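Local coordinates for acyl carrier protein (Leishmania major, PDB 5ZWT), which probably carries acyl chains tethered to a phosphopantetheine arm during fatty acid biosynthesis, and is held here in its apo form, at residues Asp6-Val11 with Gln67-Ala72; Glu13-Phe18 with Ser24-Glu29; Pro28-His31 with Asp35-Leu38. The protein carries 1 engineered substitution. One frame throughout, in Å; residues are numbered along the deposited sequence.

Interaction 1 (Asp6-Val11 with Gln67-Ala72)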
# COMPACT_ATOMS: atom_id res chain seq x y z
N ASP A 6 -1.61 -3.93 1.19
CA ASP A 6 -1.70 -2.85 0.21
C ASP A 6 -1.70 -3.39 -1.22
O ASP A 6 -2.48 -2.94 -2.06
CB ASP A 6 -0.54 -1.88 0.37
CG ASP A 6 -0.63 -1.06 1.63
OD1 ASP A 6 -1.77 -0.88 2.15
OD2 ASP A 6 0.44 -0.61 2.08
N VAL A 7 -0.78 -4.31 -1.51
CA VAL A 7 -0.73 -4.91 -2.84
C VAL A 7 -1.99 -5.70 -3.11
O VAL A 7 -2.60 -5.61 -4.18
CB VAL A 7 0.52 -5.79 -2.98
CG1 VAL A 7 0.49 -6.57 -4.31
CG2 VAL A 7 1.78 -4.95 -2.88
N LEU A 8 -2.39 -6.51 -2.12
CA LEU A 8 -3.57 -7.36 -2.29
C LEU A 8 -4.80 -6.52 -2.59
O LEU A 8 -5.58 -6.86 -3.48
CB LEU A 8 -3.79 -8.18 -1.01
CG LEU A 8 -5.09 -8.97 -0.90
CD1 LEU A 8 -5.29 -9.93 -2.08
CD2 LEU A 8 -5.17 -9.72 0.44
N THR A 9 -4.98 -5.42 -1.86
CA THR A 9 -6.13 -4.54 -2.07
C THR A 9 -6.18 -4.03 -3.50
O THR A 9 -7.26 -3.95 -4.12
CB THR A 9 -6.04 -3.35 -1.09
OG1 THR A 9 -6.06 -3.82 0.27
CG2 THR A 9 -7.19 -2.38 -1.32
N ARG A 10 -5.02 -3.68 -4.05
CA ARG A 10 -5.06 -3.16 -5.40
C ARG A 10 -5.19 -4.29 -6.42
O ARG A 10 -5.86 -4.11 -7.44
CB ARG A 10 -3.84 -2.29 -5.66
CG ARG A 10 -3.84 -1.01 -4.80
CD ARG A 10 -2.48 -0.35 -4.77
NE ARG A 10 -1.97 -0.07 -6.11
CZ ARG A 10 -0.73 0.34 -6.35
NH1 ARG A 10 0.11 0.53 -5.34
NH2 ARG A 10 -0.32 0.57 -7.60
N VAL A 11 -4.63 -5.47 -6.14
CA VAL A 11 -4.85 -6.58 -7.08
C VAL A 11 -6.32 -6.97 -7.10
O VAL A 11 -6.89 -7.25 -8.18
CB VAL A 11 -3.95 -7.78 -6.76
CG1 VAL A 11 -4.35 -8.99 -7.64
CG2 VAL A 11 -2.50 -7.42 -7.01
N GLN A 67 -1.07 -17.33 -11.89
CA GLN A 67 -2.33 -17.98 -12.24
C GLN A 67 -3.40 -17.82 -11.16
O GLN A 67 -4.46 -18.46 -11.24
CB GLN A 67 -2.10 -19.47 -12.53
CG GLN A 67 -1.24 -19.75 -13.75
CD GLN A 67 -1.92 -19.33 -15.04
OE1 GLN A 67 -3.15 -19.35 -15.14
NE2 GLN A 67 -1.12 -18.99 -16.05
N SER A 68 -3.15 -17.01 -10.15
CA SER A 68 -4.09 -16.82 -9.05
C SER A 68 -3.76 -15.48 -8.42
O SER A 68 -2.70 -14.91 -8.65
CB SER A 68 -3.96 -17.94 -8.03
OG SER A 68 -2.73 -17.82 -7.33
N ILE A 69 -4.67 -15.01 -7.57
CA ILE A 69 -4.40 -13.77 -6.85
C ILE A 69 -3.24 -13.94 -5.88
O ILE A 69 -2.39 -13.03 -5.79
CB ILE A 69 -5.68 -13.23 -6.19
CG1 ILE A 69 -6.62 -12.75 -7.32
CG2 ILE A 69 -5.35 -12.11 -5.21
CD1 ILE A 69 -7.81 -11.94 -6.84
N PRO A 70 -3.12 -15.06 -5.14
CA PRO A 70 -1.88 -15.23 -4.35
C PRO A 70 -0.62 -15.17 -5.21
O PRO A 70 0.37 -14.55 -4.80
CB PRO A 70 -2.07 -16.61 -3.69
CG PRO A 70 -3.55 -16.77 -3.58
CD PRO A 70 -4.15 -16.04 -4.77
N ASP A 71 -0.62 -15.78 -6.40
CA ASP A 71 0.57 -15.70 -7.25
C ASP A 71 0.91 -14.25 -7.56
O ASP A 71 2.08 -13.84 -7.48
CB ASP A 71 0.36 -16.48 -8.57
CG ASP A 71 0.27 -17.98 -8.38
OD1 ASP A 71 0.70 -18.50 -7.32
OD2 ASP A 71 -0.18 -18.66 -9.35
N ALA A 72 -0.10 -13.45 -7.92
CA ALA A 72 0.14 -12.06 -8.27
C ALA A 72 0.63 -11.26 -7.07
O ALA A 72 1.58 -10.47 -7.19
CB ALA A 72 -1.14 -11.41 -8.81

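Interaction 2 (Glu13-Phe18 with Ser24-Glu29)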
# COMPACT_ATOMS: atom_id res chain seq x y z
N GLU A 13 -8.93 -5.18 -6.75
CA GLU A 13 -9.77 -4.27 -7.51
C GLU A 13 -9.49 -4.36 -9.00
O GLU A 13 -10.42 -4.26 -9.81
CB GLU A 13 -9.57 -2.83 -7.02
CG GLU A 13 -10.86 -2.01 -6.91
CD GLU A 13 -11.83 -2.60 -5.89
OE1 GLU A 13 -11.39 -2.97 -4.78
OE2 GLU A 13 -13.03 -2.72 -6.21
N VAL A 14 -8.24 -4.64 -9.37
CA VAL A 14 -7.95 -4.90 -10.78
C VAL A 14 -8.74 -6.10 -11.26
O VAL A 14 -9.37 -6.06 -12.33
CB VAL A 14 -6.43 -5.11 -10.99
CG1 VAL A 14 -6.17 -5.60 -12.42
CG2 VAL A 14 -5.70 -3.79 -10.74
N VAL A 15 -8.75 -7.18 -10.48
CA VAL A 15 -9.38 -8.42 -10.95
C VAL A 15 -10.89 -8.28 -10.95
O VAL A 15 -11.56 -8.68 -11.91
CB VAL A 15 -8.95 -9.62 -10.07
CG1 VAL A 15 -9.80 -10.84 -10.43
CG2 VAL A 15 -7.48 -9.94 -10.26
N LYS A 16 -11.44 -7.67 -9.90
CA LYS A 16 -12.89 -7.51 -9.79
C LYS A 16 -13.43 -6.65 -10.93
O LYS A 16 -14.56 -6.84 -11.39
CB LYS A 16 -13.23 -6.88 -8.44
CG LYS A 16 -13.29 -7.87 -7.27
CD LYS A 16 -13.21 -7.11 -5.94
CE LYS A 16 -13.23 -8.10 -4.76
NZ LYS A 16 -13.25 -7.45 -3.41
N ASN A 17 -12.66 -5.65 -11.35
CA ASN A 17 -13.11 -4.72 -12.37
C ASN A 17 -12.88 -5.22 -13.78
O ASN A 17 -13.27 -4.54 -14.74
CB ASN A 17 -12.45 -3.36 -12.17
CG ASN A 17 -13.11 -2.56 -11.07
OD1 ASN A 17 -12.96 -2.86 -9.89
ND2 ASN A 17 -13.89 -1.57 -11.46
N PHE A 18 -12.23 -6.37 -13.94
CA PHE A 18 -12.05 -6.94 -15.27
C PHE A 18 -13.36 -7.47 -15.84
O PHE A 18 -14.13 -8.15 -15.14
CB PHE A 18 -11.00 -8.05 -15.25
CG PHE A 18 -10.65 -8.55 -16.61
CD1 PHE A 18 -9.91 -7.77 -17.47
CD2 PHE A 18 -11.03 -9.82 -17.02
CE1 PHE A 18 -9.57 -8.22 -18.74
CE2 PHE A 18 -10.70 -10.28 -18.29
CZ PHE A 18 -9.96 -9.48 -19.15
N SER A 24 -18.19 -10.79 -7.66
CA SER A 24 -18.66 -11.36 -6.41
C SER A 24 -17.94 -12.66 -6.04
O SER A 24 -18.03 -13.08 -4.88
CB SER A 24 -20.17 -11.60 -6.47
OG SER A 24 -20.47 -12.62 -7.40
N LYS A 25 -17.24 -13.30 -6.98
CA LYS A 25 -16.54 -14.55 -6.68
C LYS A 25 -15.08 -14.37 -6.28
O LYS A 25 -14.44 -15.35 -5.86
CB LYS A 25 -16.60 -15.50 -7.87
CG LYS A 25 -18.00 -15.73 -8.42
CD LYS A 25 -17.97 -16.76 -9.53
CE LYS A 25 -17.52 -18.10 -8.97
NZ LYS A 25 -18.58 -18.76 -8.16
N VAL A 26 -14.55 -13.15 -6.37
CA VAL A 26 -13.12 -12.88 -6.19
C VAL A 26 -12.77 -12.83 -4.70
O VAL A 26 -13.30 -12.00 -3.97
CB VAL A 26 -12.77 -11.56 -6.88
CG1 VAL A 26 -11.35 -11.10 -6.56
CG2 VAL A 26 -12.95 -11.69 -8.39
N THR A 27 -11.81 -13.65 -4.27
CA THR A 27 -11.24 -13.58 -2.93
C THR A 27 -9.73 -13.45 -3.04
O THR A 27 -9.17 -13.57 -4.13
CB THR A 27 -11.56 -14.83 -2.09
OG1 THR A 27 -10.78 -15.95 -2.55
CG2 THR A 27 -13.00 -15.19 -2.21
N PRO A 28 -9.04 -13.17 -1.93
CA PRO A 28 -7.56 -13.21 -1.95
C PRO A 28 -6.96 -14.55 -2.37
O PRO A 28 -5.75 -14.59 -2.63
CB PRO A 28 -7.17 -12.87 -0.51
CG PRO A 28 -8.36 -12.18 0.08
CD PRO A 28 -9.56 -12.49 -0.72
N GLU A 29 -7.73 -15.63 -2.48
CA GLU A 29 -7.20 -16.91 -2.92
C GLU A 29 -7.72 -17.36 -4.28
O GLU A 29 -7.50 -18.52 -4.66
CB GLU A 29 -7.46 -18.00 -1.87
CG GLU A 29 -7.20 -17.50 -0.45
CD GLU A 29 -5.76 -17.73 -0.04
OE1 GLU A 29 -5.32 -17.20 1.01
OE2 GLU A 29 -5.02 -18.35 -0.84
O HOH W 1 -12.55 -10.05 -2.48

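Interaction 3 (Pro28-His31 with Asp35-Leu38)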
# COMPACT_ATOMS: atom_id res chain seq x y z
N PRO A 28 -9.04 -13.17 -1.93
CA PRO A 28 -7.56 -13.21 -1.95
C PRO A 28 -6.96 -14.55 -2.37
O PRO A 28 -5.75 -14.59 -2.63
CB PRO A 28 -7.17 -12.87 -0.51
CG PRO A 28 -8.36 -12.18 0.08
CD PRO A 28 -9.56 -12.49 -0.72
N GLU A 29 -7.73 -15.63 -2.48
CA GLU A 29 -7.20 -16.91 -2.92
C GLU A 29 -7.72 -17.36 -4.28
O GLU A 29 -7.50 -18.52 -4.66
CB GLU A 29 -7.46 -18.00 -1.87
CG GLU A 29 -7.20 -17.50 -0.45
CD GLU A 29 -5.76 -17.73 -0.04
OE1 GLU A 29 -5.32 -17.20 1.01
OE2 GLU A 29 -5.02 -18.35 -0.84
N SER A 30 -8.38 -16.49 -5.04
CA SER A 30 -9.00 -16.93 -6.29
C SER A 30 -7.95 -17.36 -7.29
O SER A 30 -6.95 -16.65 -7.52
CB SER A 30 -9.86 -15.80 -6.88
OG SER A 30 -10.98 -15.56 -6.04
N HIS A 31 -8.16 -18.53 -7.88
CA HIS A 31 -7.37 -19.01 -9.00
C HIS A 31 -8.07 -18.60 -10.28
O HIS A 31 -9.29 -18.79 -10.43
CB HIS A 31 -7.21 -20.54 -8.97
CG HIS A 31 -6.32 -21.03 -7.87
ND1 HIS A 31 -5.13 -21.69 -8.12
CD2 HIS A 31 -6.46 -21.00 -6.52
CE1 HIS A 31 -4.57 -22.02 -6.97
NE2 HIS A 31 -5.35 -21.62 -5.99
N ASP A 35 -11.37 -20.96 -10.36
CA ASP A 35 -12.34 -20.19 -9.57
C ASP A 35 -13.04 -19.11 -10.37
O ASP A 35 -14.23 -18.89 -10.16
CB ASP A 35 -11.69 -19.51 -8.36
CG ASP A 35 -11.15 -20.49 -7.34
OD1 ASP A 35 -11.91 -21.40 -6.94
OD2 ASP A 35 -9.98 -20.33 -6.92
N LEU A 36 -12.34 -18.40 -11.25
CA LEU A 36 -12.97 -17.30 -11.97
C LEU A 36 -13.31 -17.65 -13.42
O LEU A 36 -13.87 -16.80 -14.12
CB LEU A 36 -12.08 -16.06 -11.92
CG LEU A 36 -11.61 -15.72 -10.51
CD1 LEU A 36 -10.68 -14.49 -10.57
CD2 LEU A 36 -12.81 -15.49 -9.61
N GLY A 37 -13.00 -18.86 -13.87
CA GLY A 37 -13.40 -19.32 -15.19
C GLY A 37 -12.77 -18.61 -16.36
O GLY A 37 -13.30 -18.68 -17.48
N LEU A 38 -11.64 -17.95 -16.16
CA LEU A 38 -10.95 -17.25 -17.23
C LEU A 38 -10.13 -18.21 -18.07
O LEU A 38 -9.63 -19.23 -17.57
CB LEU A 38 -10.03 -16.18 -16.65
CG LEU A 38 -10.68 -15.20 -15.68
CD1 LEU A 38 -9.57 -14.39 -15.06
CD2 LEU A 38 -11.65 -14.28 -16.39

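Interaction 1 (Asp6-Val11 with Gln67-Ala72)
V11 turns its CG1 branch away from its own backbone nitrogen (chi1 172°), while I69, whose CG1 lies beside the backbone N (chi1 -69°), is left with CG2 opposite that nitrogen; V11 CG1 and I69 CG2 are the methyls that meet. V11 CG1 lies 4.1 Å from I69 CG2, and the same methyl reaches A72 CB at 4.2 Å, so one branch of V11 touches two residues a helical turn apart. The V11 and I69 side chains slide past each other in opposite directions. L8, one turn earlier, comes in across I69 at about a right angle, and its CD1 makes the closest approach between the segments, 3.8 Å from I69 CG2. A single methyl of I69 is thus met by both L8 and V11.

The contact joins two helices of the small helical bundle of acyl carrier proteins, helix 3-16 and helix 69-78. It falls at the first turn of the latter, whose start is capped by S68: this residue holds the N-cap position, its OG accepting from D71 N at 3.1 Å, and D71 OD2 in turn takes the Q67 backbone N at 3.0 Å through its anti lone pair. I69 also packs on L12 and V15, and V73 continues the seam beside V7, L8 and V11. R10 forms salt bridges with E53 and with D6 of the second subunit.

All the cross-segment contacts are methyl against methyl at ordinary van der Waals separations. Such an interface is held by burial and shape rather than by directed bonds; the polar groups at the helix start lie apart from it, and the contact itself has no directional component.

Interaction 2 (Glu13-Phe18 with Ser24-Glu29)
The loop that leaves helix 3-16 folds back along that helix's last turn, and V26 is the residue it presses inward, against V15 and K16. The two branches of V26 favour different partners. Its CG2 mainly meets V15, with V15 CG1 at 3.8 Å, the V15 branch being the one set opposite that residue's backbone N (chi1 170°). Its CG1 lies mainly against the aliphatic part of K16, 3.8 Å from K16 CG and 4.0 Å from K16 CE, while V26 CB comes still nearer to K16 CG, at 3.7 Å. The lysine chain runs extended beyond CG, so its methylenes pass alongside the valine and carry the ammonium beyond it.

There the contact changes character. A water bridges the segments, accepting from K16 NZ at 2.8 Å and donating to V26 O at 2.6 Å.

In the helical bundle of an acyl carrier protein, the long connection between helix 3-16 and helix 40-53 packs against the helices it passes, with V26 as one of its inward-pointing residues. V26 also packs on L12 of the same helix, on I69 of helix 69-78 and on L36 farther along the loop; V15 shares L36 as a neighbour.

Just past V26 the chain turns. T27 OG1 accepts from E29 N at 3.1 Å, with an N-H...O angle of 154°, which makes an ST turn. P28, inside this turn, rests on L8 of helix 3-16, and E29 packs on P70, a residue in the first turn of helix 69-78.

Interaction 3 (Pro28-His31 with Asp35-Leu38)
H31 gives its backbone N-H to the carboxylate of D35 in the shortest bond of this contact: H31 N lies 2.7 Å from D35 OD2, with an almost straight N-H...O angle of 171°, and the carboxylate receives it through the anti lone pair of OD2. In the other direction the H31 carbonyl takes two amides. D35 N reaches H31 O at 3.0 Å, tilted 31° from the carbonyl plane, and L36 N reaches the same oxygen at 3.2 Å, closer to the line of the C=O bond. One residue thus has both its backbone N-H and its carbonyl engaged by the segment four and five residues on, an alpha-turn overlapped with a pi-turn and fastened by a side-chain bond.

Around this core the histidine ring sits beside the carboxylate rather than over it. D35 OD2 lies at the ring edge, 3.6 Å from H31 CD2, and the ring and carboxylate planes are 68° apart. Farther out the packing becomes apolar: L36 brings its CD1 to 4.0 Å from S30 CB. S30 OG has its polar partner in T27 N.

The turn lies in the long loop before helix 40-53, which begins at the engineered alanine, probably the place of the phosphopantetheine-bearing serine.

Chemically, the amide hydrogen donated to OD2 would favour the charged form of D35. Any positive charge on H31, whose NE2 is 4.9 Å from D35 OD2, would add a modest attraction without a direct salt bridge.

How the interactions relate
Interactions 1 and 2 are buried and both draw on helix 3-16, one setting it against helix 69-78, the other against the loop that follows it. Interaction 3 lies at the surface, within that loop alone. The chemistry follows this placing. Segments 6-11 and 67-72 meet through methyls only; 13-18 and 24-29 add a lysine-to-carbonyl water bridge beside the apolar contact; 28-31 and 35-38 are held mainly by backbone and carboxylate bonds. P28 and E29 belong to both interaction 2 and interaction 3. A probable hydrogen bond from I69 N to S30 O ties interaction 3 to interaction 1.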